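Local coordinates for protein cellobiose 2-epimerase (PDB 5ZIG) that probably catalyses the reversible epimerisation of cellobiose to beta-D-glucosyl-(1->4)-D-mannose, at residues A93-A97 and T98-F102; S105-P108 and D109-L113; D254-A257 and T258-L261; S279-R282 and P283-E287. All blocks are in the same frame, centred on the assembly; numbering follows the deposited sequence.

Contact 1 of 4, residues A93-A97 and T98-F102; sequences ALYDA and THRGF
Y95 and F102 form a single backbone bridge, their CA atoms 4.4 Å apart, and next to it D96 N gives a nearly straight bond (172°) to G101 O. A weaker bond from R100 N to D96 O continues the turn.

The D96 carboxylate lies inside the loop. Its CG stands anti to its own backbone N (chi1 -179°), which brings OD2 to the amides of T98 and H99. OD2 takes T98 N and H99 N, each at 3.0 Å, from the same face of the carboxylate plane. OD1 sits at the edge of the H99 ring, 3.3 Å from H99 CD2, and forms a salt bridge with K117.

Y95 CD1 lies over one face of the F102 ring, 3.7 Å from F102 CE2. The two ring planes are 52° apart. The Y95 hydroxyl meets the R100 side chain, with OH 3.3 Å from R100 CD and a weak bond from NH1. E147 on helix 139-156 is the stronger partner of both.

D96 thus makes an Asx turn, with a second bond from H99 N. It lies in the loop that leads from helix 77-94 to the short strand 105-106 in the (alpha/alpha)6 barrel of this family.

Contact 2 of 4, residues S105-P108 and D109-L113; sequences SVHP and DGTPL
H107 N bonds to T111 O at 2.7 Å, nearly straight (169°) and in the carbonyl plane. L113 N reaches S105 O at 2.9 Å. These two bonds flank the single bridge between V106 and P112. G110 N closes the turn on H107 O at 2.6 Å, coming from above the carbonyl plane.

D109 adds a second set of bonds. Its OD1 accepts from T111 N and from T111 OG1, both at 2.9 Å and both from the same face of the carboxylate. The side chain is folded back, with CG between the backbone N and the carbonyl carbon (chi1 69°), and this brings OD1 to the amide two residues on.

The motif is a short hairpin-like turn, type I from H107 to G110 with a G1 bulge at G110. The D109 carboxylate makes an Asx turn beside it. G110 has a positive phi (97°), at which a CB would be jammed against the preceding carbonyl.

The H107 ring lies along the second arm. H107 CD2 is 3.5 Å from P112 O, which meets the ring at its edge. L113 crosses the ring at about a right angle, with L113 CD1 3.7 Å from H107 NE2 and L113 CD2 over one face. An alanine in place of H107 would probably leave the L113 methyls without the ring they pack on. The other side of the turn holds V106, whose CG2 is 3.5 Å from G110 CA. V106 also packs on F89 and L94 of helix 77-94.

Contact 3 of 4, residues D254-A257 and T258-L261; sequences DIEA and TWLL
T258 OG1 stands between its backbone N and carbonyl carbon (chi1 64°), which turns the hydroxyl back onto the preceding helical turn, to I255 O. W259 has a similar first torsion (chi1 72°). It folds the indole back along the helix toward E256.

The T258 hydroxyl donates to I255 O at 2.7 Å, in the carbonyl plane and on a lone pair. T258 N makes only weak bonds, to D254 O and to I255 O. T258 CG2, the other branch, lies 3.4 Å from D254 O. A valine here has no hydroxyl, and would probably leave I255 O with the weak bond from the backbone N as its bond in this turn.

The W259 indole has E256 O over one face, 3.3 Å from W259 CD1. Its NE1 is used elsewhere, by E320. The extended E256 side chain runs beside L260, pointing the same way, with E256 CG 4.1 Å from L260 CD1. E256 OE2 forms a salt bridge with R388 of helix 384-402.

L260 N and L261 N close regular helical bonds, to E256 O and to A257 O. L261 folds back over A257, its CD1 3.8 Å from A257 CB.

All eight residues are buried. W259 and E256 face helices 315-332 and 384-402, while I255, T258 and L261 face helix 275-294. E256, A257 and L261 also touch helix 191-208. The segment is a turn of helix 251-269 packed between neighbouring helices in the (alpha/alpha)6 barrel of this family.

Contact 4 of 4, residues S279-R282 and P283-E287; sequences SWIR and PVMEE
S279 O meets the proline ring across the turn, 3.1 Å from P283 CD. P283 N has no hydrogen to give, so the usual backbone bond is missing and the helix kinks here. W280 O also faces the proline, 3.2 Å from P283 CD. The W280 side chain starts away from the second segment. Its indole NE1 bonds to A229 O, and its ring makes a cation-pi contact with R225.

I281 O restores the helical pattern by accepting from M285 N at 3.1 Å. Its side chain touches M285 only loosely, I281 CG2 to M285 CG at 4.4 Å. The M285 chain bends at chi2 (-52°) and again at chi3, carrying its end away from the first segment toward helices 315-332 and 336-352.

R282 O takes E286 N at 2.8 Å. The R282 side chain then runs past the E286 carboxylate, and R282 CD lies 3.5 Å from E286 OE2. The planes of the two charged groups are 44° apart. E286 OE2 lies at the edge of the guanidinium, but R282 NH1 is 4.0 Å away, too far for a salt bridge. One water joins them, accepting weakly from R282 NH1 and donating to E286 OE2. R282 also makes a long, weak ion pair with E334.

Beside the kink, then, backbone bonding resumes at I281 O and R282 O, and the water-bridged attraction between R282 and E286 is likely to be modest.

In the fold
The contacts come in order along the chain and form two pairs. Contacts 1 and 2 are 12 Å apart between centres and touch. They follow the end of helix 77-94 through its loop into strand 105-106 and the turn beyond it, with A93 CB packed 3.6 Å from G110 CA. Contacts 3 and 4 lie on the successive helices 251-269 and 275-294, with centres 10 Å apart. There I255 CD1 meets M285 SD at 3.3 Å. Contacts 1 and 4 are about 40 Å apart between centres, on opposite sides of the chain's centre. In the (alpha/alpha)6 barrel, one pair thus shapes a connection at the periphery, and the other joins an interior helix to its neighbour.

Contact 1 of 4, residues A93-A97 and T98-F102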
loop_
_atom_site.group_PDB
_atom_site.type_symbol
_atom_site.label_atom_id
_atom_site.label_comp_id
_atom_site.label_asym_id
_atom_site.label_seq_id
_atom_site.Cartn_x
_atom_site.Cartn_y
_atom_site.Cartn_z
ATOM N N ALA A 93 18.200 13.407 -1.196
ATOM C CA ALA A 93 17.929 13.516 -2.623
ATOM C C ALA A 93 16.474 13.861 -2.911
ATOM O O ALA A 93 16.199 14.880 -3.559
ATOM C CB ALA A 93 18.331 12.220 -3.344
ATOM N N LEU A 94 15.518 13.058 -2.418
ATOM C CA LEU A 94 14.115 13.297 -2.748
ATOM C C LEU A 94 13.516 14.486 -1.990
ATOM O O LEU A 94 12.509 15.063 -2.432
ATOM C CB LEU A 94 13.310 12.019 -2.488
ATOM C CG LEU A 94 13.661 10.930 -3.522
ATOM C CD1 LEU A 94 13.541 9.509 -2.940
ATOM C CD2 LEU A 94 12.835 11.077 -4.823
ATOM N N TYR A 95 14.112 14.863 -0.867
ATOM C CA TYR A 95 13.612 15.982 -0.084
ATOM C C TYR A 95 13.915 17.324 -0.770
ATOM O O TYR A 95 15.037 17.568 -1.223
ATOM C CB TYR A 95 14.238 15.919 1.310
ATOM C CG TYR A 95 13.718 16.940 2.286
ATOM C CD1 TYR A 95 12.375 16.998 2.601
ATOM C CD2 TYR A 95 14.583 17.851 2.888
ATOM C CE1 TYR A 95 11.895 17.950 3.505
ATOM C CE2 TYR A 95 14.127 18.791 3.778
ATOM C CZ TYR A 95 12.786 18.840 4.093
ATOM O OH TYR A 95 12.346 19.787 4.990
ATOM N N ASP A 96 12.903 18.189 -0.848
ATOM C CA ASP A 96 13.033 19.533 -1.414
ATOM C C ASP A 96 13.415 20.456 -0.260
ATOM O O ASP A 96 12.558 20.891 0.506
ATOM C CB ASP A 96 11.734 19.956 -2.112
ATOM C CG ASP A 96 11.807 21.376 -2.751
ATOM O OD1 ASP A 96 10.852 21.819 -3.433
ATOM O OD2 ASP A 96 12.816 22.062 -2.547
ATOM N N ALA A 97 14.713 20.739 -0.121
ATOM C CA ALA A 97 15.170 21.563 0.989
ATOM C C ALA A 97 14.700 23.007 0.883
ATOM O O ALA A 97 14.761 23.729 1.881
ATOM C CB ALA A 97 16.696 21.525 1.087
ATOM N N THR A 98 14.219 23.434 -0.286
ATOM C CA THR A 98 13.743 24.798 -0.472
ATOM C C THR A 98 12.255 24.917 -0.148
ATOM O O THR A 98 11.862 25.685 0.736
ATOM C CB THR A 98 14.025 25.266 -1.911
ATOM O OG1 THR A 98 15.429 25.169 -2.187
ATOM C CG2 THR A 98 13.563 26.698 -2.106
ATOM N N HIS A 99 11.417 24.165 -0.851
ATOM C CA HIS A 99 9.971 24.302 -0.703
ATOM C C HIS A 99 9.348 23.219 0.166
ATOM O O HIS A 99 8.122 23.188 0.303
ATOM C CB HIS A 99 9.301 24.309 -2.082
ATOM C CG HIS A 99 9.932 25.265 -3.056
ATOM N ND1 HIS A 99 9.623 26.613 -3.088
ATOM C CD2 HIS A 99 10.861 25.069 -4.021
ATOM C CE1 HIS A 99 10.337 27.204 -4.031
ATOM N NE2 HIS A 99 11.088 26.286 -4.621
ATOM N N ARG A 100 10.163 22.324 0.728
ATOM C CA ARG A 100 9.721 21.222 1.588
ATOM C C ARG A 100 8.890 20.189 0.832
ATOM O O ARG A 100 8.659 20.318 -0.380
ATOM C CB ARG A 100 8.949 21.760 2.797
ATOM C CG ARG A 100 9.677 22.890 3.526
ATOM C CD ARG A 100 11.152 22.566 3.700
ATOM N NE ARG A 100 11.945 23.765 3.936
ATOM C CZ ARG A 100 12.642 23.982 5.045
ATOM N NH1 ARG A 100 12.639 23.069 6.011
ATOM N NH2 ARG A 100 13.337 25.104 5.187
ATOM N N GLY A 101 8.444 19.157 1.541
ATOM C CA GLY A 101 7.901 17.984 0.870
ATOM C C GLY A 101 8.985 17.270 0.070
ATOM O O GLY A 101 10.173 17.587 0.135
ATOM N N PHE A 102 8.543 16.298 -0.722
ATOM C CA PHE A 102 9.447 15.411 -1.438
ATOM C C PHE A 102 9.155 15.450 -2.932
ATOM O O PHE A 102 7.989 15.436 -3.347
ATOM C CB PHE A 102 9.342 13.960 -0.884
ATOM C CG PHE A 102 9.759 13.853 0.563
ATOM C CD1 PHE A 102 8.873 14.181 1.575
ATOM C CD2 PHE A 102 11.046 13.506 0.901
ATOM C CE1 PHE A 102 9.262 14.135 2.888
ATOM C CE2 PHE A 102 11.438 13.476 2.208
ATOM C CZ PHE A 102 10.539 13.784 3.206
#

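Contact 2 of 4, residues S105-P108 and D109-L113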
loop_
_atom_site.group_PDB
_atom_site.type_symbol
_atom_site.label_atom_id
_atom_site.label_comp_id
_atom_site.label_asym_id
_atom_site.label_seq_id
_atom_site.Cartn_x
_atom_site.Cartn_y
_atom_site.Cartn_z
ATOM N N SER A 105 10.539 12.251 -8.352
ATOM C CA SER A 105 11.598 11.350 -8.784
ATOM C C SER A 105 12.880 12.156 -8.887
ATOM O O SER A 105 12.851 13.375 -9.059
ATOM C CB SER A 105 11.280 10.691 -10.126
ATOM O OG SER A 105 11.008 11.670 -11.117
ATOM N N VAL A 106 14.003 11.455 -8.770
ATOM C CA VAL A 106 15.306 12.051 -8.987
ATOM C C VAL A 106 16.116 11.134 -9.884
ATOM O O VAL A 106 15.762 9.977 -10.115
ATOM C CB VAL A 106 16.049 12.367 -7.667
ATOM C CG1 VAL A 106 15.163 13.197 -6.701
ATOM C CG2 VAL A 106 16.517 11.090 -6.995
ATOM N N HIS A 107 17.228 11.677 -10.374
ATOM C CA HIS A 107 18.183 10.914 -11.153
ATOM C C HIS A 107 18.947 9.949 -10.257
ATOM O O HIS A 107 18.966 10.115 -9.034
ATOM C CB HIS A 107 19.155 11.860 -11.847
ATOM C CG HIS A 107 18.517 12.674 -12.927
ATOM N ND1 HIS A 107 18.476 12.260 -14.240
ATOM C CD2 HIS A 107 17.872 13.865 -12.887
ATOM C CE1 HIS A 107 17.851 13.173 -14.969
ATOM N NE2 HIS A 107 17.469 14.153 -14.170
ATOM N N PRO A 108 19.574 8.900 -10.853
ATOM C CA PRO A 108 20.446 8.008 -10.070
ATOM C C PRO A 108 21.252 8.709 -8.977
ATOM O O PRO A 108 21.188 8.282 -7.814
ATOM C CB PRO A 108 21.352 7.394 -11.145
ATOM C CG PRO A 108 20.427 7.320 -12.388
ATOM C CD PRO A 108 19.355 8.392 -12.222
ATOM N N ASP A 109 21.967 9.800 -9.313
ATOM C CA ASP A 109 22.789 10.516 -8.333
ATOM C C ASP A 109 21.977 11.391 -7.390
ATOM O O ASP A 109 22.557 12.024 -6.500
ATOM C CB ASP A 109 23.872 11.358 -9.041
ATOM C CG ASP A 109 23.318 12.565 -9.828
ATOM O OD1 ASP A 109 22.095 12.837 -9.859
ATOM O OD2 ASP A 109 24.153 13.244 -10.462
ATOM N N GLY A 110 20.658 11.438 -7.534
ATOM C CA GLY A 110 19.842 12.219 -6.635
ATOM C C GLY A 110 19.472 13.603 -7.125
ATOM O O GLY A 110 18.727 14.303 -6.433
ATOM N N THR A 111 19.969 14.016 -8.285
ATOM C CA THR A 111 19.524 15.257 -8.900
ATOM C C THR A 111 18.015 15.210 -9.125
ATOM O O THR A 111 17.514 14.219 -9.675
ATOM C CB THR A 111 20.235 15.450 -10.241
ATOM O OG1 THR A 111 21.634 15.675 -10.020
ATOM C CG2 THR A 111 19.615 16.612 -10.996
ATOM N N PRO A 112 17.259 16.244 -8.740
ATOM C CA PRO A 112 15.808 16.184 -8.960
ATOM C C PRO A 112 15.504 15.923 -10.428
ATOM O O PRO A 112 16.127 16.502 -11.319
ATOM C CB PRO A 112 15.312 17.561 -8.506
ATOM C CG PRO A 112 16.327 18.023 -7.543
ATOM C CD PRO A 112 17.650 17.483 -8.043
ATOM N N LEU A 113 14.577 14.990 -10.672
ATOM C CA LEU A 113 14.035 14.765 -12.009
ATOM C C LEU A 113 12.661 15.423 -12.083
ATOM O O LEU A 113 12.546 16.577 -12.503
ATOM C CB LEU A 113 13.964 13.261 -12.347
ATOM C CG LEU A 113 13.455 12.924 -13.756
ATOM C CD1 LEU A 113 13.872 13.972 -14.768
ATOM C CD2 LEU A 113 13.991 11.588 -14.209
#

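Contact 3 of 4, residues D254-A257 and T258-L261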
loop_
_atom_site.group_PDB
_atom_site.type_symbol
_atom_site.label_atom_id
_atom_site.label_comp_id
_atom_site.label_asym_id
_atom_site.label_seq_id
_atom_site.Cartn_x
_atom_site.Cartn_y
_atom_site.Cartn_z
ATOM N N ASP A 254 -10.413 -2.190 -3.875
ATOM C CA ASP A 254 -11.578 -2.534 -3.065
ATOM C C ASP A 254 -11.148 -3.335 -1.844
ATOM O O ASP A 254 -11.395 -2.924 -0.704
ATOM C CB ASP A 254 -12.593 -3.329 -3.885
ATOM C CG ASP A 254 -13.441 -2.460 -4.793
ATOM O OD1 ASP A 254 -13.180 -1.243 -4.923
ATOM O OD2 ASP A 254 -14.368 -3.007 -5.407
ATOM N N ILE A 255 -10.466 -4.464 -2.068
ATOM C CA ILE A 255 -10.089 -5.328 -0.956
ATOM C C ILE A 255 -9.103 -4.594 -0.048
ATOM O O ILE A 255 -9.273 -4.587 1.175
ATOM C CB ILE A 255 -9.566 -6.711 -1.450
ATOM C CG1 ILE A 255 -9.340 -7.713 -0.305
ATOM C CG2 ILE A 255 -8.250 -6.669 -2.187
ATOM C CD1 ILE A 255 -10.533 -8.007 0.508
ATOM N N GLU A 256 -8.119 -3.892 -0.636
ATOM C CA GLU A 256 -7.169 -3.151 0.197
ATOM C C GLU A 256 -7.889 -2.174 1.129
ATOM O O GLU A 256 -7.559 -2.070 2.321
ATOM C CB GLU A 256 -6.157 -2.416 -0.678
ATOM C CG GLU A 256 -4.843 -2.082 0.018
ATOM C CD GLU A 256 -3.919 -1.229 -0.848
ATOM O OE1 GLU A 256 -4.306 -0.869 -1.969
ATOM O OE2 GLU A 256 -2.798 -0.927 -0.392
ATOM N N ALA A 257 -8.909 -1.479 0.624
ATOM C CA ALA A 257 -9.520 -0.441 1.453
ATOM C C ALA A 257 -10.216 -1.037 2.670
ATOM O O ALA A 257 -10.177 -0.446 3.752
ATOM C CB ALA A 257 -10.489 0.401 0.640
ATOM N N THR A 258 -10.820 -2.227 2.528
ATOM C CA THR A 258 -11.563 -2.789 3.652
ATOM C C THR A 258 -10.676 -2.938 4.879
ATOM O O THR A 258 -11.083 -2.576 5.987
ATOM C CB THR A 258 -12.186 -4.135 3.285
ATOM O OG1 THR A 258 -11.145 -5.071 3.020
ATOM C CG2 THR A 258 -13.090 -3.996 2.064
ATOM N N TRP A 259 -9.441 -3.416 4.706
ATOM C CA TRP A 259 -8.655 -3.589 5.910
ATOM C C TRP A 259 -7.950 -2.314 6.342
ATOM O O TRP A 259 -7.836 -2.078 7.550
ATOM C CB TRP A 259 -7.688 -4.761 5.785
ATOM C CG TRP A 259 -6.498 -4.650 4.898
ATOM C CD1 TRP A 259 -6.436 -4.943 3.562
ATOM C CD2 TRP A 259 -5.163 -4.336 5.303
ATOM N NE1 TRP A 259 -5.152 -4.797 3.110
ATOM C CE2 TRP A 259 -4.350 -4.434 4.163
ATOM C CE3 TRP A 259 -4.575 -4.000 6.533
ATOM C CZ2 TRP A 259 -2.980 -4.169 4.199
ATOM C CZ3 TRP A 259 -3.224 -3.757 6.573
ATOM C CH2 TRP A 259 -2.437 -3.833 5.408
ATOM N N LEU A 260 -7.479 -1.473 5.401
ATOM C CA LEU A 260 -6.966 -0.152 5.785
ATOM C C LEU A 260 -8.047 0.678 6.470
ATOM O O LEU A 260 -7.774 1.373 7.455
ATOM C CB LEU A 260 -6.404 0.600 4.576
ATOM C CG LEU A 260 -5.004 0.128 4.174
ATOM C CD1 LEU A 260 -4.555 0.788 2.895
ATOM C CD2 LEU A 260 -4.030 0.390 5.315
ATOM N N LEU A 261 -9.280 0.613 5.966
ATOM C CA LEU A 261 -10.370 1.328 6.613
ATOM C C LEU A 261 -10.597 0.782 8.017
ATOM O O LEU A 261 -10.766 1.550 8.974
ATOM C CB LEU A 261 -11.648 1.220 5.788
ATOM C CG LEU A 261 -11.980 2.261 4.715
ATOM C CD1 LEU A 261 -10.852 2.490 3.758
ATOM C CD2 LEU A 261 -13.213 1.800 3.970
#

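Contact 4 of 4, residues S279-R282 and P283-E287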
loop_
_atom_site.group_PDB
_atom_site.type_symbol
_atom_site.label_atom_id
_atom_site.label_comp_id
_atom_site.label_asym_id
_atom_site.label_seq_id
_atom_site.Cartn_x
_atom_site.Cartn_y
_atom_site.Cartn_z
ATOM N N SER A 279 -21.589 -2.965 8.940
ATOM C CA SER A 279 -22.626 -3.002 7.907
ATOM C C SER A 279 -22.151 -2.355 6.614
ATOM O O SER A 279 -22.479 -2.824 5.517
ATOM C CB SER A 279 -23.896 -2.311 8.404
ATOM O OG SER A 279 -24.318 -2.894 9.612
ATOM N N TRP A 280 -21.373 -1.284 6.723
ATOM C CA TRP A 280 -20.837 -0.617 5.542
ATOM C C TRP A 280 -19.878 -1.524 4.779
ATOM O O TRP A 280 -20.011 -1.717 3.564
ATOM C CB TRP A 280 -20.129 0.661 5.974
ATOM C CG TRP A 280 -19.350 1.361 4.908
ATOM C CD1 TRP A 280 -19.595 1.342 3.575
ATOM C CD2 TRP A 280 -18.195 2.195 5.097
ATOM N NE1 TRP A 280 -18.666 2.112 2.913
ATOM C CE2 TRP A 280 -17.802 2.657 3.826
ATOM C CE3 TRP A 280 -17.476 2.623 6.220
ATOM C CZ2 TRP A 280 -16.705 3.521 3.641
ATOM C CZ3 TRP A 280 -16.381 3.475 6.036
ATOM C CH2 TRP A 280 -16.013 3.913 4.757
ATOM N N ILE A 281 -18.904 -2.091 5.484
ATOM C CA ILE A 281 -17.785 -2.743 4.822
ATOM C C ILE A 281 -18.151 -4.152 4.359
ATOM O O ILE A 281 -17.593 -4.648 3.375
ATOM C CB ILE A 281 -16.578 -2.717 5.785
ATOM C CG1 ILE A 281 -15.826 -1.399 5.625
ATOM C CG2 ILE A 281 -15.640 -3.901 5.580
ATOM C CD1 ILE A 281 -15.214 -1.211 4.256
ATOM N N ARG A 282 -19.107 -4.803 5.031
ATOM C CA ARG A 282 -19.416 -6.202 4.728
ATOM C C ARG A 282 -19.768 -6.432 3.262
ATOM O O ARG A 282 -19.198 -7.354 2.651
ATOM C CB ARG A 282 -20.539 -6.691 5.654
ATOM C CG ARG A 282 -20.507 -8.206 5.918
ATOM C CD ARG A 282 -21.854 -8.741 6.373
ATOM N NE ARG A 282 -21.839 -9.135 7.781
ATOM C CZ ARG A 282 -21.680 -10.386 8.213
ATOM N NH1 ARG A 282 -21.529 -11.383 7.346
ATOM N NH2 ARG A 282 -21.679 -10.641 9.517
ATOM N N PRO A 283 -20.664 -5.665 2.636
ATOM C CA PRO A 283 -20.972 -5.938 1.225
ATOM C C PRO A 283 -19.798 -5.720 0.286
ATOM O O PRO A 283 -19.747 -6.371 -0.758
ATOM C CB PRO A 283 -22.126 -4.973 0.929
ATOM C CG PRO A 283 -21.979 -3.913 1.918
ATOM C CD PRO A 283 -21.504 -4.572 3.156
ATOM N N VAL A 284 -18.865 -4.822 0.614
ATOM C CA VAL A 284 -17.645 -4.700 -0.184
ATOM C C VAL A 284 -16.853 -5.999 -0.110
ATOM O O VAL A 284 -16.355 -6.504 -1.122
ATOM C CB VAL A 284 -16.819 -3.488 0.293
ATOM C CG1 VAL A 284 -15.475 -3.389 -0.442
ATOM C CG2 VAL A 284 -17.602 -2.206 0.097
ATOM N N MET A 285 -16.756 -6.573 1.086
ATOM C CA MET A 285 -16.053 -7.838 1.273
ATOM C C MET A 285 -16.764 -8.990 0.572
ATOM O O MET A 285 -16.112 -9.831 -0.060
ATOM C CB MET A 285 -15.920 -8.140 2.765
ATOM C CG MET A 285 -14.678 -7.588 3.416
ATOM S SD MET A 285 -13.184 -8.061 2.526
ATOM C CE MET A 285 -13.423 -9.818 2.262
ATOM N N GLU A 286 -18.098 -9.046 0.688
ATOM C CA GLU A 286 -18.877 -10.081 0.012
ATOM C C GLU A 286 -18.738 -9.991 -1.504
ATOM O O GLU A 286 -18.641 -11.019 -2.185
ATOM C CB GLU A 286 -20.346 -9.990 0.428
ATOM C CG GLU A 286 -20.624 -10.664 1.745
ATOM C CD GLU A 286 -21.781 -10.034 2.530
ATOM O OE1 GLU A 286 -22.181 -8.875 2.237
ATOM O OE2 GLU A 286 -22.269 -10.712 3.463
ATOM N N GLU A 287 -18.728 -8.769 -2.049
ATOM C CA GLU A 287 -18.463 -8.580 -3.476
ATOM C C GLU A 287 -17.111 -9.161 -3.882
ATOM O O GLU A 287 -16.963 -9.700 -4.985
ATOM C CB GLU A 287 -18.499 -7.091 -3.818
ATOM C CG GLU A 287 -19.863 -6.457 -3.766
ATOM C CD GLU A 287 -20.496 -6.376 -5.126
ATOM O OE1 GLU A 287 -20.226 -7.278 -5.952
ATOM O OE2 GLU A 287 -21.246 -5.405 -5.371
HETATM O O HOH W 1 -19.855 -11.580 5.070
#